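Local coordinates for protein 4-alpha-glucanotransferase (Aquifex aeolicus, PDB 1TZ7) that is an amylomaltase-family enzyme, a 4-alpha-glucanotransferase by name, built on a (beta/alpha)8 barrel with added helical regions, at residues A131-L145 with G193-F206. Sequence-based numbering, arbitrary orientation.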
ATOM      1  N   ALA A 131     -10.755 -17.097  19.229  1.00 34.39           N
ATOM      2  CA  ALA A 131     -10.675 -18.111  18.178  1.00 38.51           C
ATOM      3  C   ALA A 131      -9.454 -19.004  18.373  1.00 37.79           C
ATOM      4  O   ALA A 131      -9.505 -20.204  18.113  1.00 38.31           O
ATOM      5  CB  ALA A 131     -10.628 -17.445  16.804  1.00 36.02           C
ATOM      6  N   PHE A 132      -8.359 -18.407  18.836  1.00 37.12           N
ATOM      7  CA  PHE A 132      -7.117 -19.140  19.060  1.00 40.52           C
ATOM      8  C   PHE A 132      -7.271 -20.172  20.187  1.00 42.82           C
ATOM      9  O   PHE A 132      -6.632 -21.221  20.162  1.00 45.14           O
ATOM     10  CB  PHE A 132      -5.985 -18.168  19.396  1.00 37.72           C
ATOM     11  CG  PHE A 132      -4.653 -18.834  19.588  1.00 44.03           C
ATOM     12  CD1 PHE A 132      -4.050 -19.522  18.546  1.00 39.82           C
ATOM     13  CD2 PHE A 132      -4.000 -18.774  20.815  1.00 39.87           C
ATOM     14  CE1 PHE A 132      -2.824 -20.135  18.721  1.00 38.47           C
ATOM     15  CE2 PHE A 132      -2.774 -19.386  20.991  1.00 38.54           C
ATOM     16  CZ  PHE A 132      -2.186 -20.067  19.944  1.00 49.62           C
ATOM     17  N   LYS A 133      -8.120 -19.860  21.171  1.00 46.14           N
ATOM     18  CA  LYS A 133      -8.397 -20.786  22.280  1.00 48.82           C
ATOM     19  C   LYS A 133      -9.140 -22.026  21.786  1.00 48.76           C
ATOM     20  O   LYS A 133      -8.831 -23.146  22.193  1.00 48.64           O
ATOM     21  CB  LYS A 133      -9.227 -20.096  23.366  1.00 50.17           C
ATOM     22  CG  LYS A 133      -8.514 -18.947  24.062  1.00 53.22           C
ATOM     23  CD  LYS A 133      -9.196 -18.582  25.386  1.00 65.95           C
ATOM     24  CE  LYS A 133      -8.192 -18.097  26.417  1.00 65.46           C
ATOM     25  NZ  LYS A 133      -7.670 -16.741  26.092  1.00 59.79           N
ATOM     26  N   ASN A 134     -10.119 -21.816  20.907  1.00 50.25           N
ATOM     27  CA  ASN A 134     -10.930 -22.913  20.374  1.00 52.27           C
ATOM     28  C   ASN A 134     -10.289 -23.537  19.134  1.00 51.78           C
ATOM     29  O   ASN A 134     -10.982 -24.068  18.267  1.00 53.24           O
ATOM     30  CB  ASN A 134     -12.334 -22.412  20.033  1.00 52.85           C
ATOM     31  CG  ASN A 134     -13.057 -21.850  21.233  1.00 52.21           C
ATOM     32  OD1 ASN A 134     -13.335 -20.654  21.301  1.00 51.64           O
ATOM     33  ND2 ASN A 134     -13.365 -22.710  22.192  1.00 52.65           N
ATOM     34  N   PHE A 135      -8.964 -23.471  19.063  1.00 54.59           N
ATOM     35  CA  PHE A 135      -8.228 -23.919  17.892  1.00 55.34           C
ATOM     36  C   PHE A 135      -7.134 -24.908  18.315  1.00 54.50           C
ATOM     37  O   PHE A 135      -6.710 -24.929  19.474  1.00 53.68           O
ATOM     38  CB  PHE A 135      -7.638 -22.715  17.151  1.00 54.69           C
ATOM     39  CG  PHE A 135      -6.986 -23.060  15.839  1.00 53.30           C
ATOM     40  CD1 PHE A 135      -7.751 -23.261  14.690  1.00 51.18           C
ATOM     41  CD2 PHE A 135      -5.605 -23.173  15.746  1.00 37.48           C
ATOM     42  CE1 PHE A 135      -7.144 -23.574  13.478  1.00 44.69           C
ATOM     43  CE2 PHE A 135      -4.997 -23.486  14.537  1.00 48.15           C
ATOM     44  CZ  PHE A 135      -5.767 -23.685  13.405  1.00 43.92           C
ATOM     45  N   ARG A 136      -6.670 -25.700  17.361  1.00 56.42           N
ATOM     46  CA  ARG A 136      -6.969 -27.122  17.342  1.00 62.96           C
ATOM     47  C   ARG A 136      -6.123 -27.825  16.287  1.00 60.98           C
ATOM     48  O   ARG A 136      -5.467 -28.827  16.567  1.00 61.08           O
ATOM     49  CB  ARG A 136      -8.458 -27.322  17.014  1.00 64.14           C
ATOM     50  CG  ARG A 136      -9.327 -27.711  18.208  1.00 67.34           C
ATOM     51  CD  ARG A 136     -10.769 -27.193  18.120  1.00 72.38           C
ATOM     52  NE  ARG A 136     -11.758 -28.237  18.400  1.00 76.80           N
ATOM     53  CZ  ARG A 136     -13.072 -28.107  18.191  1.00 77.66           C
ATOM     54  NH1 ARG A 136     -13.892 -29.113  18.477  1.00 69.04           N
ATOM     55  NH2 ARG A 136     -13.567 -26.972  17.698  1.00 74.98           N
ATOM     56  N   ARG A 137      -6.151 -27.286  15.072  1.00 59.38           N
ATOM     57  CA  ARG A 137      -5.433 -27.866  13.948  1.00 59.29           C
ATOM     58  C   ARG A 137      -4.056 -27.209  13.796  1.00 57.04           C
ATOM     59  O   ARG A 137      -3.818 -26.449  12.856  1.00 58.39           O
ATOM     60  CB  ARG A 137      -6.250 -27.683  12.664  1.00 60.42           C
ATOM     61  CG  ARG A 137      -5.779 -28.531  11.491  1.00 67.21           C
ATOM     62  CD  ARG A 137      -6.901 -29.298  10.774  1.00 71.91           C
ATOM     63  NE  ARG A 137      -8.105 -28.475  10.573  1.00 77.06           N
ATOM     64  CZ  ARG A 137      -9.224 -28.568  11.308  1.00 79.96           C
ATOM     65  NH1 ARG A 137     -10.258 -27.776  11.044  1.00 77.58           N
ATOM     66  NH2 ARG A 137      -9.308 -29.448  12.306  1.00 81.65           N
ATOM     67  N   PHE A 138      -3.155 -27.513  14.730  1.00 57.59           N
ATOM     68  CA  PHE A 138      -1.851 -26.840  14.802  1.00 58.51           C
ATOM     69  C   PHE A 138      -0.885 -27.358  13.736  1.00 57.23           C
ATOM     70  O   PHE A 138       0.126 -26.721  13.447  1.00 54.69           O
ATOM     71  CB  PHE A 138      -1.229 -27.026  16.192  1.00 59.23           C
ATOM     72  CG  PHE A 138      -1.782 -26.096  17.232  1.00 58.93           C
ATOM     73  CD1 PHE A 138      -1.182 -24.865  17.474  1.00 67.33           C
ATOM     74  CD2 PHE A 138      -2.905 -26.449  17.970  1.00 61.93           C
ATOM     75  CE1 PHE A 138      -1.694 -24.004  18.436  1.00 69.79           C
ATOM     76  CE2 PHE A 138      -3.418 -25.591  18.932  1.00 67.03           C
ATOM     77  CZ  PHE A 138      -2.812 -24.368  19.165  1.00 70.32           C
ATOM     78  N   GLU A 139      -1.197 -28.517  13.166  1.00 57.50           N
ATOM     79  CA  GLU A 139      -0.409 -29.071  12.064  1.00 57.27           C
ATOM     80  C   GLU A 139      -0.470 -28.170  10.821  1.00 55.27           C
ATOM     81  O   GLU A 139       0.509 -28.051  10.085  1.00 51.19           O
ATOM     82  CB  GLU A 139      -0.893 -30.486  11.714  1.00 57.09           C
ATOM     83  CG  GLU A 139      -2.371 -30.570  11.326  1.00 58.57           C
ATOM     84  CD  GLU A 139      -2.990 -31.926  11.647  1.00 70.91           C
ATOM     85  OE1 GLU A 139      -2.231 -32.897  11.878  1.00 70.57           O
ATOM     86  OE2 GLU A 139      -4.238 -32.019  11.669  1.00 75.79           O
ATOM     87  N   LEU A 140      -1.624 -27.543  10.598  1.00 53.32           N
ATOM     88  CA  LEU A 140      -1.786 -26.599   9.485  1.00 52.90           C
ATOM     89  C   LEU A 140      -1.006 -25.313   9.721  1.00 49.07           C
ATOM     90  O   LEU A 140      -0.601 -24.642   8.771  1.00 48.19           O
ATOM     91  CB  LEU A 140      -3.279 -26.293   9.237  1.00 54.00           C
ATOM     92  CG  LEU A 140      -3.760 -27.091   8.019  1.00 58.65           C
ATOM     93  CD1 LEU A 140      -5.106 -27.755   8.155  1.00 62.83           C
ATOM     94  CD2 LEU A 140      -3.552 -26.391   6.683  1.00 75.88           C
ATOM     95  N   LEU A 141      -0.796 -24.979  10.988  1.00 45.35           N
ATOM     96  CA  LEU A 141       0.025 -23.831  11.357  1.00 44.33           C
ATOM     97  C   LEU A 141       1.509 -24.093  11.077  1.00 45.23           C
ATOM     98  O   LEU A 141       2.254 -23.175  10.747  1.00 36.73           O
ATOM     99  CB  LEU A 141      -0.174 -23.488  12.842  1.00 42.70           C
ATOM    100  CG  LEU A 141      -0.794 -22.122  13.139  1.00 53.23           C
ATOM    101  CD1 LEU A 141      -2.171 -21.987  12.489  1.00 50.20           C
ATOM    102  CD2 LEU A 141      -0.885 -21.901  14.641  1.00 32.97           C
ATOM    103  N   GLU A 142       1.925 -25.352  11.210  1.00 43.65           N
ATOM    104  CA  GLU A 142       3.338 -25.719  11.045  1.00 45.32           C
ATOM    105  C   GLU A 142       3.756 -25.676   9.570  1.00 38.59           C
ATOM    106  O   GLU A 142       4.878 -25.288   9.248  1.00 33.19           O
ATOM    107  CB  GLU A 142       3.602 -27.117  11.627  1.00 50.61           C
ATOM    108  CG  GLU A 142       4.889 -27.219  12.436  1.00 61.98           C
ATOM    109  CD  GLU A 142       4.861 -26.368  13.696  1.00 60.19           C
ATOM    110  OE1 GLU A 142       5.728 -25.478  13.833  1.00 47.70           O
ATOM    111  OE2 GLU A 142       3.972 -26.589  14.546  1.00 63.67           O
ATOM    112  N   ASP A 143       2.846 -26.073   8.684  1.00 38.24           N
ATOM    113  CA  ASP A 143       3.085 -25.984   7.239  1.00 45.40           C
ATOM    114  C   ASP A 143       3.147 -24.526   6.795  1.00 44.30           C
ATOM    115  O   ASP A 143       3.948 -24.161   5.936  1.00 38.10           O
ATOM    116  CB  ASP A 143       1.980 -26.715   6.466  1.00 48.40           C
ATOM    117  CG  ASP A 143       2.057 -28.229   6.622  1.00 59.72           C
ATOM    118  OD1 ASP A 143       2.575 -28.699   7.659  1.00 63.91           O
ATOM    119  OD2 ASP A 143       1.625 -29.023   5.761  1.00 72.32           O
ATOM    120  N   PHE A 144       2.290 -23.699   7.388  1.00 39.69           N
ATOM    121  CA  PHE A 144       2.270 -22.270   7.100  1.00 32.42           C
ATOM    122  C   PHE A 144       3.589 -21.622   7.512  1.00 27.79           C
ATOM    123  O   PHE A 144       4.145 -20.812   6.780  1.00 28.84           O
ATOM    124  CB  PHE A 144       1.101 -21.603   7.834  1.00 32.90           C
ATOM    125  CG  PHE A 144       0.936 -20.146   7.515  1.00 28.76           C
ATOM    126  CD1 PHE A 144       0.395 -19.742   6.299  1.00 33.61           C
ATOM    127  CD2 PHE A 144       1.317 -19.172   8.433  1.00 30.61           C
ATOM    128  CE1 PHE A 144       0.240 -18.396   6.006  1.00 39.41           C
ATOM    129  CE2 PHE A 144       1.163 -17.824   8.141  1.00 27.23           C
ATOM    130  CZ  PHE A 144       0.626 -17.438   6.929  1.00 32.18           C
ATOM    131  N   LEU A 145       4.085 -21.999   8.685  1.00 26.00           N
ATOM    132  CA  LEU A 145       5.330 -21.438   9.219  1.00 37.24           C
ATOM    133  C   LEU A 145       6.520 -21.756   8.319  1.00 37.14           C
ATOM    134  O   LEU A 145       7.404 -20.921   8.131  1.00 30.44           O
ATOM    135  CB  LEU A 145       5.599 -21.977  10.632  1.00 36.78           C
ATOM    136  CG  LEU A 145       5.286 -21.023  11.784  1.00 47.63           C
ATOM    137  CD1 LEU A 145       5.288 -21.774  13.106  1.00 54.93           C
ATOM    138  CD2 LEU A 145       6.281 -19.870  11.819  1.00 45.15           C
ATOM    139  N   GLY A 193       3.421 -20.035  23.641  1.00 26.09           N
ATOM    140  CA  GLY A 193       1.996 -19.888  23.407  1.00 30.12           C
ATOM    141  C   GLY A 193       1.658 -18.579  22.718  1.00 30.49           C
ATOM    142  O   GLY A 193       0.796 -18.533  21.845  1.00 30.99           O
ATOM    143  N   ARG A 194       2.343 -17.514  23.118  1.00 28.87           N
ATOM    144  CA  ARG A 194       2.126 -16.191  22.534  1.00 32.07           C
ATOM    145  C   ARG A 194       2.693 -16.125  21.113  1.00 30.46           C
ATOM    146  O   ARG A 194       2.121 -15.477  20.233  1.00 25.25           O
ATOM    147  CB  ARG A 194       2.781 -15.115  23.404  1.00 33.50           C
ATOM    148  CG  ARG A 194       2.077 -14.879  24.727  1.00 34.29           C
ATOM    149  CD  ARG A 194       0.883 -13.954  24.629  1.00 43.77           C
ATOM    150  NE  ARG A 194      -0.344 -14.674  24.286  1.00 45.15           N
ATOM    151  CZ  ARG A 194      -1.323 -14.179  23.525  1.00 34.33           C
ATOM    152  NH1 ARG A 194      -1.229 -12.952  23.013  1.00 22.08           N
ATOM    153  NH2 ARG A 194      -2.400 -14.914  23.273  1.00 44.49           N
ATOM    154  N   PHE A 195       3.820 -16.797  20.903  1.00 25.16           N
ATOM    155  CA  PHE A 195       4.430 -16.889  19.582  1.00 28.84           C
ATOM    156  C   PHE A 195       3.430 -17.461  18.588  1.00 30.95           C
ATOM    157  O   PHE A 195       3.236 -16.914  17.505  1.00 21.66           O
ATOM    158  CB  PHE A 195       5.693 -17.768  19.643  1.00 30.34           C
ATOM    159  CG  PHE A 195       6.206 -18.205  18.290  1.00 27.17           C
ATOM    160  CD1 PHE A 195       7.019 -17.367  17.535  1.00 26.76           C
ATOM    161  CD2 PHE A 195       5.887 -19.459  17.782  1.00 32.50           C
ATOM    162  CE1 PHE A 195       7.495 -17.771  16.298  1.00 32.20           C
ATOM    163  CE2 PHE A 195       6.363 -19.865  16.544  1.00 39.10           C
ATOM    164  CZ  PHE A 195       7.164 -19.022  15.803  1.00 29.59           C
ATOM    165  N   TYR A 196       2.782 -18.555  18.972  1.00 25.55           N
ATOM    166  CA  TYR A 196       1.914 -19.287  18.061  1.00 30.67           C
ATOM    167  C   TYR A 196       0.569 -18.581  17.848  1.00 31.65           C
ATOM    168  O   TYR A 196      -0.105 -18.820  16.847  1.00 31.56           O
ATOM    169  CB  TYR A 196       1.688 -20.715  18.567  1.00 34.14           C
ATOM    170  CG  TYR A 196       2.696 -21.708  18.030  1.00 29.53           C
ATOM    171  CD1 TYR A 196       2.672 -22.099  16.696  1.00 41.40           C
ATOM    172  CD2 TYR A 196       3.676 -22.249  18.853  1.00 44.25           C
ATOM    173  CE1 TYR A 196       3.595 -23.006  16.194  1.00 47.74           C
ATOM    174  CE2 TYR A 196       4.606 -23.159  18.362  1.00 50.51           C
ATOM    175  CZ  TYR A 196       4.558 -23.532  17.031  1.00 53.31           C
ATOM    176  OH  TYR A 196       5.474 -24.430  16.537  1.00 57.96           O
ATOM    177  N   PHE A 197       0.183 -17.714  18.786  1.00 28.90           N
ATOM    178  CA  PHE A 197      -0.995 -16.869  18.587  1.00 25.44           C
ATOM    179  C   PHE A 197      -0.762 -15.920  17.423  1.00 24.21           C
ATOM    180  O   PHE A 197      -1.658 -15.678  16.627  1.00 19.16           O
ATOM    181  CB  PHE A 197      -1.326 -16.060  19.852  1.00 29.23           C
ATOM    182  CG  PHE A 197      -2.282 -14.911  19.605  1.00 27.41           C
ATOM    183  CD1 PHE A 197      -3.648 -15.142  19.466  1.00 22.54           C
ATOM    184  CD2 PHE A 197      -1.811 -13.605  19.493  1.00 31.70           C
ATOM    185  CE1 PHE A 197      -4.533 -14.085  19.229  1.00 26.97           C
ATOM    186  CE2 PHE A 197      -2.693 -12.547  19.255  1.00 32.31           C
ATOM    187  CZ  PHE A 197      -4.052 -12.792  19.123  1.00 26.90           C
ATOM    188  N   HIS A 198       0.449 -15.388  17.332  1.00 25.90           N
ATOM    189  CA  HIS A 198       0.770 -14.394  16.320  1.00 27.70           C
ATOM    190  C   HIS A 198       0.978 -15.003  14.944  1.00 24.21           C
ATOM    191  O   HIS A 198       0.709 -14.358  13.935  1.00 21.71           O
ATOM    192  CB  HIS A 198       1.974 -13.569  16.752  1.00 27.16           C
ATOM    193  CG  HIS A 198       1.671 -12.648  17.882  1.00 35.44           C
ATOM    194  ND1 HIS A 198       0.704 -11.671  17.797  1.00 37.33           N
ATOM    195  CD2 HIS A 198       2.165 -12.581  19.140  1.00 41.38           C
ATOM    196  CE1 HIS A 198       0.630 -11.027  18.946  1.00 47.74           C
ATOM    197  NE2 HIS A 198       1.506 -11.560  19.778  1.00 36.34           N
ATOM    198  N   VAL A 199       1.439 -16.253  14.890  1.00 25.97           N
ATOM    199  CA  VAL A 199       1.479 -16.967  13.607  1.00 32.51           C
ATOM    200  C   VAL A 199       0.060 -17.353  13.179  1.00 19.06           C
ATOM    201  O   VAL A 199      -0.269 -17.304  12.007  1.00 21.97           O
ATOM    202  CB  VAL A 199       2.419 -18.253  13.631  1.00 33.69           C
ATOM    203  CG1 VAL A 199       3.564 -18.081  14.614  1.00 24.42           C
ATOM    204  CG2 VAL A 199       1.629 -19.501  13.929  1.00 38.25           C
ATOM    205  N   PHE A 200      -0.777 -17.715  14.156  1.00 19.86           N
ATOM    206  CA  PHE A 200      -2.187 -18.038  13.896  1.00 19.15           C
ATOM    207  C   PHE A 200      -2.922 -16.851  13.275  1.00 27.31           C
ATOM    208  O   PHE A 200      -3.713 -17.022  12.357  1.00 25.56           O
ATOM    209  CB  PHE A 200      -2.891 -18.464  15.196  1.00 27.37           C
ATOM    210  CG  PHE A 200      -4.400 -18.458  15.105  1.00 25.67           C
ATOM    211  CD1 PHE A 200      -5.078 -19.505  14.494  1.00 31.93           C
ATOM    212  CD2 PHE A 200      -5.140 -17.401  15.632  1.00 28.10           C
ATOM    213  CE1 PHE A 200      -6.468 -19.500  14.409  1.00 22.02           C
ATOM    214  CE2 PHE A 200      -6.527 -17.394  15.547  1.00 27.45           C
ATOM    215  CZ  PHE A 200      -7.189 -18.444  14.936  1.00 21.59           C
ATOM    216  N   VAL A 201      -2.653 -15.651  13.784  1.00 25.06           N
ATOM    217  CA  VAL A 201      -3.266 -14.437  13.243  1.00 23.53           C
ATOM    218  C   VAL A 201      -2.832 -14.217  11.785  1.00 24.85           C
ATOM    219  O   VAL A 201      -3.648 -13.888  10.929  1.00 17.85           O
ATOM    220  CB  VAL A 201      -2.897 -13.179  14.097  1.00 23.81           C
ATOM    221  CG1 VAL A 201      -3.284 -11.896  13.370  1.00 27.26           C
ATOM    222  CG2 VAL A 201      -3.576 -13.244  15.453  1.00 25.64           C
ATOM    223  N   GLN A 202      -1.545 -14.413  11.518  1.00 22.53           N
ATOM    224  CA  GLN A 202      -1.016 -14.290  10.162  1.00 26.08           C
ATOM    225  C   GLN A 202      -1.561 -15.392   9.252  1.00 21.89           C
ATOM    226  O   GLN A 202      -1.860 -15.152   8.091  1.00 24.01           O
ATOM    227  CB  GLN A 202       0.510 -14.337  10.185  1.00 23.87           C
ATOM    228  CG  GLN A 202       1.151 -13.102  10.788  1.00 26.66           C
ATOM    229  CD  GLN A 202       0.658 -11.831  10.148  1.00 26.63           C
ATOM    230  OE1 GLN A 202       0.809 -11.643   8.950  1.00 25.02           O
ATOM    231  NE2 GLN A 202       0.055 -10.958  10.943  1.00 23.60           N
ATOM    232  N   PHE A 203      -1.681 -16.595   9.796  1.00 20.96           N
ATOM    233  CA  PHE A 203      -2.289 -17.720   9.081  1.00 21.66           C
ATOM    234  C   PHE A 203      -3.700 -17.350   8.598  1.00 27.06           C
ATOM    235  O   PHE A 203      -4.023 -17.495   7.417  1.00 25.33           O
ATOM    236  CB  PHE A 203      -2.346 -18.945  10.002  1.00 22.10           C
ATOM    237  CG  PHE A 203      -3.119 -20.110   9.431  1.00 31.43           C
ATOM    238  CD1 PHE A 203      -4.389 -20.423   9.912  1.00 36.68           C
ATOM    239  CD2 PHE A 203      -2.573 -20.904   8.433  1.00 39.30           C
ATOM    240  CE1 PHE A 203      -5.100 -21.505   9.395  1.00 34.20           C
ATOM    241  CE2 PHE A 203      -3.287 -21.990   7.914  1.00 37.05           C
ATOM    242  CZ  PHE A 203      -4.546 -22.283   8.397  1.00 34.13           C
ATOM    243  N   VAL A 204      -4.526 -16.861   9.517  1.00 24.81           N
ATOM    244  CA  VAL A 204      -5.899 -16.495   9.193  1.00 22.74           C
ATOM    245  C   VAL A 204      -5.935 -15.437   8.095  1.00 22.89           C
ATOM    246  O   VAL A 204      -6.755 -15.512   7.186  1.00 22.17           O
ATOM    247  CB  VAL A 204      -6.658 -15.961  10.437  1.00 29.29           C
ATOM    248  CG1 VAL A 204      -8.021 -15.385  10.035  1.00 29.02           C
ATOM    249  CG2 VAL A 204      -6.833 -17.070  11.471  1.00 31.07           C
ATOM    250  N   PHE A 205      -5.040 -14.452   8.183  1.00 25.94           N
ATOM    251  CA  PHE A 205      -5.024 -13.354   7.221  1.00 26.64           C
ATOM    252  C   PHE A 205      -4.659 -13.851   5.827  1.00 30.08           C
ATOM    253  O   PHE A 205      -5.331 -13.531   4.851  1.00 25.30           O
ATOM    254  CB  PHE A 205      -4.036 -12.262   7.645  1.00 22.04           C
ATOM    255  CG  PHE A 205      -3.892 -11.156   6.630  1.00 21.38           C
ATOM    256  CD1 PHE A 205      -4.635  -9.986   6.748  1.00 19.75           C
ATOM    257  CD2 PHE A 205      -3.030 -11.295   5.547  1.00 24.42           C
ATOM    258  CE1 PHE A 205      -4.514  -8.970   5.809  1.00 30.74           C
ATOM    259  CE2 PHE A 205      -2.906 -10.284   4.608  1.00 25.99           C
ATOM    260  CZ  PHE A 205      -3.650  -9.118   4.741  1.00 31.94           C
ATOM    261  N   PHE A 206      -3.581 -14.626   5.746  1.00 25.66           N
ATOM    262  CA  PHE A 206      -3.005 -15.009   4.469  1.00 26.08           C
ATOM    263  C   PHE A 206      -3.873 -16.051   3.760  1.00 21.92           C
ATOM    264  O   PHE A 206      -3.910 -16.103   2.535  1.00 24.57           O
ATOM    265  CB  PHE A 206      -1.577 -15.544   4.664  1.00 25.92           C
ATOM    266  CG  PHE A 206      -0.515 -14.469   4.622  1.00 34.00           C
ATOM    267  CD1 PHE A 206      -0.236 -13.699   5.751  1.00 25.36           C
ATOM    268  CD2 PHE A 206       0.199 -14.226   3.458  1.00 31.85           C
ATOM    269  CE1 PHE A 206       0.739 -12.707   5.712  1.00 29.35           C
ATOM    270  CE2 PHE A 206       1.175 -13.237   3.419  1.00 48.08           C
ATOM    271  CZ  PHE A 206       1.442 -12.477   4.548  1.00 32.11           C
TER
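Phe-132 lays one face of its ring on the backbone of helix 192-218, with Phe-197 CA 3.7 Å from the ring centroid in a CH-pi contact, while the edge of the Phe-197 ring points at the same ring in an offset edge-to-face pair. Phe-200 is held on both faces: Val-204 CG2 of its own helix lies over one and Phe-132 CA over the other, and at its edge sit Ala-131 CB and Leu-141 CD1. Its CE1 in turn reaches over a face of Phe-135, 3.9 Å from CG of that ring, whose opposite face carries Arg-137 N; these four phenylalanines form one aromatic cluster. Phe-144, Phe-203 and Phe-206 make a second. Phe-144 receives Phe-203 CA over one face, turns its own edge toward the face of Phe-206, and meets the edge of Phe-203 in an edge-to-face pair; with CG anti to the backbone N (chi1 -176°), the ring of Phe-144 can lie down against the neighbouring helix. The case illustrates knobs-into-holes packing between steeply crossed helices, here 138-145 and 193-206, whose axes approach to 10.1 Å at an angle of 79°. Phe-144 fills the hole made by Val-199, Gln-202, Phe-203 and Phe-206, and Leu-141 the one among Tyr-196, Val-199, Phe-200 and Phe-203. The two methyls of Leu-141 divide the work: CD1 rests over a face of Phe-203, whereas CD2 presses on Val-199 CG2 at 3.5 Å. All this belongs to a helical region, the contact centred about 25 Å from the centre of the chain, where helix 149-165 adds Leu-152 against Phe-144. Between the partly exposed Tyr-196 and Glu-142, Tyr-196 OH donates a hydrogen bond of 2.9 Å to the syn lone pair of Glu-142 OE1. Buried Leu-145 puts CD1 3.7 Å from Tyr-196 CE1.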